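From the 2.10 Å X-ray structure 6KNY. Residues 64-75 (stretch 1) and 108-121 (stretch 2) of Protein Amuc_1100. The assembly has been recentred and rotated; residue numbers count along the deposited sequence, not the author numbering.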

# COMPACT_ATOMS: atom_id res chain seq x y z
N ALA A 64 -10.95 11.31 -0.09
CA ALA A 64 -12.03 11.65 0.84
C ALA A 64 -12.10 10.61 1.95
O ALA A 64 -12.29 9.42 1.69
CB ALA A 64 -13.37 11.74 0.11
N LEU A 65 -11.94 11.07 3.19
CA LEU A 65 -12.02 10.22 4.36
C LEU A 65 -13.48 10.09 4.81
O LEU A 65 -14.19 11.11 4.94
CB LEU A 65 -11.17 10.79 5.49
CG LEU A 65 -9.67 10.96 5.16
CD1 LEU A 65 -8.85 11.47 6.34
CD2 LEU A 65 -9.05 9.68 4.62
N VAL A 66 -13.91 8.85 5.06
CA VAL A 66 -15.33 8.58 5.33
C VAL A 66 -15.45 7.94 6.71
O VAL A 66 -14.46 7.41 7.24
CB VAL A 66 -15.94 7.68 4.23
CG1 VAL A 66 -15.87 8.38 2.89
CG2 VAL A 66 -15.24 6.34 4.17
N PRO A 67 -16.62 7.99 7.33
CA PRO A 67 -16.76 7.44 8.69
C PRO A 67 -16.40 5.97 8.72
O PRO A 67 -16.85 5.18 7.90
CB PRO A 67 -18.24 7.66 9.00
CG PRO A 67 -18.59 8.87 8.15
CD PRO A 67 -17.88 8.62 6.88
N THR A 68 -15.57 5.61 9.69
CA THR A 68 -15.07 4.25 9.83
C THR A 68 -14.93 3.95 11.32
O THR A 68 -14.33 4.75 12.06
CB THR A 68 -13.72 4.11 9.10
OG1 THR A 68 -13.84 4.62 7.75
CG2 THR A 68 -13.27 2.65 9.05
N THR A 69 -15.50 2.84 11.77
CA THR A 69 -15.25 2.47 13.16
C THR A 69 -13.99 1.62 13.26
O THR A 69 -13.55 1.01 12.27
CB THR A 69 -16.44 1.70 13.74
OG1 THR A 69 -16.50 0.39 13.17
CG2 THR A 69 -17.79 2.45 13.53
N PRO A 70 -13.39 1.54 14.45
CA PRO A 70 -12.23 0.65 14.63
C PRO A 70 -12.50 -0.80 14.30
O PRO A 70 -11.63 -1.45 13.70
CB PRO A 70 -11.89 0.85 16.11
CG PRO A 70 -12.28 2.23 16.37
CD PRO A 70 -13.59 2.42 15.62
N THR A 71 -13.66 -1.36 14.66
CA THR A 71 -13.86 -2.77 14.34
C THR A 71 -14.16 -2.96 12.86
O THR A 71 -13.73 -3.97 12.29
CB THR A 71 -14.96 -3.38 15.22
OG1 THR A 71 -16.24 -3.12 14.64
CG2 THR A 71 -14.91 -2.78 16.62
N ALA A 72 -14.81 -1.98 12.22
CA ALA A 72 -14.98 -2.03 10.76
C ALA A 72 -13.63 -1.99 10.03
O ALA A 72 -13.42 -2.71 9.04
CB ALA A 72 -15.86 -0.88 10.27
N PHE A 73 -12.70 -1.16 10.50
CA PHE A 73 -11.35 -1.21 9.95
C PHE A 73 -10.74 -2.60 10.13
O PHE A 73 -10.25 -3.21 9.16
CB PHE A 73 -10.44 -0.18 10.62
CG PHE A 73 -8.99 -0.36 10.27
CD1 PHE A 73 -8.49 0.11 9.06
CD2 PHE A 73 -8.13 -1.04 11.13
CE1 PHE A 73 -7.15 -0.07 8.72
CE2 PHE A 73 -6.79 -1.22 10.79
CZ PHE A 73 -6.30 -0.73 9.59
N GLN A 74 -10.77 -3.11 11.36
CA GLN A 74 -10.16 -4.41 11.66
C GLN A 74 -10.80 -5.52 10.83
O GLN A 74 -10.11 -6.42 10.35
CB GLN A 74 -10.31 -4.68 13.14
CG GLN A 74 -9.38 -5.70 13.70
CD GLN A 74 -9.38 -5.67 15.21
OE1 GLN A 74 -10.42 -5.43 15.83
NE2 GLN A 74 -8.22 -5.88 15.81
N ASN A 75 -12.12 -5.45 10.65
CA ASN A 75 -12.81 -6.45 9.85
C ASN A 75 -12.43 -6.32 8.38
O ASN A 75 -12.26 -7.33 7.68
CB ASN A 75 -14.32 -6.30 10.08
CG ASN A 75 -15.15 -6.83 8.94
OD1 ASN A 75 -15.31 -8.04 8.78
ND2 ASN A 75 -15.71 -5.92 8.14
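Stretch 2, residues 108-121: STQAPSVQAASTLG

Stretch 2 lies along stretch 1 in the same direction of travel over its second half, a lead-in that is extended over 110-113, then helical phi/psi at 114-116 and a helix that runs nearly parallel to helix 70-75. The two axes diverge by 22° and come within 9.4 Å of each other, and together the stretches bury 730 Å² of surface. Three CA pairs mark the register, and they do not advance in step: Ala117 falls beside Pro70 (CA to CA 5.3 Å), Ser118 beside Thr68 (CA to CA 5.0 Å) and Gly121 beside Phe73 (CA to CA 6.1 Å).

The contact opens with backbone rather than side chains. Ser108 and Thr109 point their CB atoms away from stretch 1, and it is the carbonyl of Thr109 that meets Gln74. That residue reaches out with chi1 and chi2 both t, and its NE2 donates to Thr109 O at 2.8 Å with a favourable angle of 150°. A single amide thus ties helix 70-75 to the backbone at 109 without asking anything of the side chain at 109. Gln110, modelled only to CB, also points away.

From Gln110 to Ser113 the chain is extended, with phi near -70° and psi between 133° and 169°, and here it turns small apolar groups to the helix. Ala111 points toward stretch 1 and sets its CB 3.7 Å from Pro70 CB. Pro112 follows, its CB sideways, and is shared by two neighbours: its CG packs 3.6 Å from Phe73 CD2, while its carbonyl O lies 3.1 Å from Pro70 CB. Ser113 turns away, and its OG accepts a weak bond from Ala116 N at 3.2 Å, just as the chain enters the helical phi/psi of 114-116.

Val114, in the t rotamer, brings CG2 to 3.7 Å from Pro70 CG, so the proline ring is met by Ala111, Pro112, Val114 and Ala117. Water 2 adds a polar link nearby, donating to Thr68 O at 2.7 Å and to Val114 O at 2.8 Å. Gln115 and Ala116 make no contact across.

Ala117 restores it. Its methyl points toward stretch 1, with CB 3.3 Å from Thr68 O and 3.9 Å from Pro70 N; a short side chain at this position accompanies a close backbone approach. Ser118 then supplies the second direct hydrogen bond, OG to Val66 O at 2.8 Å. The same carbonyl accepts from Thr68 OG1 at 2.9 Å, so two hydroxyls, one from each stretch, converge on it. Water 1 extends the arrangement, accepting from Val66 N at 3.1 Å and donating to Ser118 O at 2.9 Å.

Thr119 points away, yet its OG1 still lies 3.7 Å from Leu65 CD1. Leu120 turns back toward stretch 1 and places CB 3.6 Å from Phe73 CE1, giving the ring a second aliphatic neighbour besides Pro112. Gly121 ends the walk with its N 4.0 Å from Phe73 CD1; there would be room for a CB here, so close packing does not demand the glycine.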

# COMPACT_ATOMS: atom_id res chain seq x y z
N SER A 108 -3.85 -6.46 14.47
CA SER A 108 -4.39 -7.81 14.26
C SER A 108 -5.30 -8.23 15.40
O SER A 108 -6.27 -8.98 15.18
CB SER A 108 -3.25 -8.81 14.09
OG SER A 108 -2.33 -8.72 15.16
N THR A 109 -5.02 -7.77 16.62
CA THR A 109 -5.87 -8.02 17.78
C THR A 109 -6.50 -6.74 18.30
O THR A 109 -7.73 -6.64 18.41
CB THR A 109 -5.06 -8.68 18.90
OG1 THR A 109 -4.41 -9.85 18.40
CG2 THR A 109 -5.97 -9.06 20.05
N GLN A 110 -5.69 -5.75 18.63
CA GLN A 110 -6.23 -4.49 19.13
C GLN A 110 -6.75 -3.67 17.95
O GLN A 110 -6.09 -3.56 16.92
CB GLN A 110 -5.16 -3.71 19.90
N ALA A 111 -7.96 -3.14 18.10
CA ALA A 111 -8.48 -2.24 17.10
C ALA A 111 -7.77 -0.90 17.25
O ALA A 111 -7.22 -0.61 18.31
CB ALA A 111 -9.99 -2.09 17.26
N PRO A 112 -7.73 -0.10 16.18
CA PRO A 112 -7.12 1.23 16.28
C PRO A 112 -8.03 2.20 17.02
O PRO A 112 -9.20 1.94 17.28
CB PRO A 112 -6.95 1.66 14.82
CG PRO A 112 -8.03 0.92 14.10
CD PRO A 112 -8.15 -0.41 14.80
N SER A 113 -7.45 3.35 17.35
CA SER A 113 -8.20 4.38 18.04
C SER A 113 -9.32 4.90 17.16
O SER A 113 -9.27 4.83 15.93
CB SER A 113 -7.27 5.53 18.44
OG SER A 113 -7.13 6.43 17.35
N VAL A 114 -10.35 5.42 17.83
CA VAL A 114 -11.52 5.92 17.13
C VAL A 114 -11.14 7.11 16.24
O VAL A 114 -11.69 7.29 15.15
CB VAL A 114 -12.60 6.29 18.16
CG1 VAL A 114 -13.48 7.35 17.65
CG2 VAL A 114 -13.40 5.07 18.53
N GLN A 115 -10.18 7.91 16.69
CA GLN A 115 -9.78 9.08 15.90
C GLN A 115 -9.00 8.69 14.65
O GLN A 115 -9.02 9.43 13.66
CB GLN A 115 -8.95 10.02 16.78
CG GLN A 115 -9.65 10.49 18.04
CD GLN A 115 -9.54 9.50 19.21
OE1 GLN A 115 -9.45 8.28 19.01
NE2 GLN A 115 -9.57 10.02 20.43
N ALA A 116 -8.36 7.52 14.63
CA ALA A 116 -7.47 7.15 13.53
C ALA A 116 -8.12 6.28 12.47
O ALA A 116 -7.57 6.17 11.37
CB ALA A 116 -6.23 6.43 14.08
N ALA A 117 -9.28 5.67 12.77
CA ALA A 117 -9.80 4.57 11.94
C ALA A 117 -10.00 4.98 10.49
O ALA A 117 -9.78 4.19 9.57
CB ALA A 117 -11.11 4.05 12.52
N SER A 118 -10.46 6.21 10.27
CA SER A 118 -10.83 6.64 8.92
C SER A 118 -9.59 6.91 8.07
O SER A 118 -9.55 6.56 6.88
CB SER A 118 -11.71 7.89 9.03
OG SER A 118 -11.91 8.49 7.77
N THR A 119 -8.58 7.54 8.66
CA THR A 119 -7.30 7.73 7.97
C THR A 119 -6.65 6.38 7.64
O THR A 119 -6.21 6.15 6.50
CB THR A 119 -6.40 8.59 8.86
OG1 THR A 119 -7.08 9.84 9.11
CG2 THR A 119 -5.04 8.87 8.20
N LEU A 120 -6.65 5.45 8.60
CA LEU A 120 -6.14 4.10 8.34
C LEU A 120 -6.90 3.37 7.25
O LEU A 120 -6.32 2.54 6.53
CB LEU A 120 -6.18 3.28 9.63
CG LEU A 120 -5.24 3.78 10.72
CD1 LEU A 120 -5.49 3.06 12.03
CD2 LEU A 120 -3.79 3.60 10.28
N GLY A 121 -8.22 3.61 7.13
CA GLY A 121 -8.98 2.92 6.09
C GLY A 121 -8.60 3.38 4.70
O GLY A 121 -8.57 2.59 3.76
O HOH W 1 -11.70 6.69 4.89
O HOH W 2 -14.03 5.81 14.52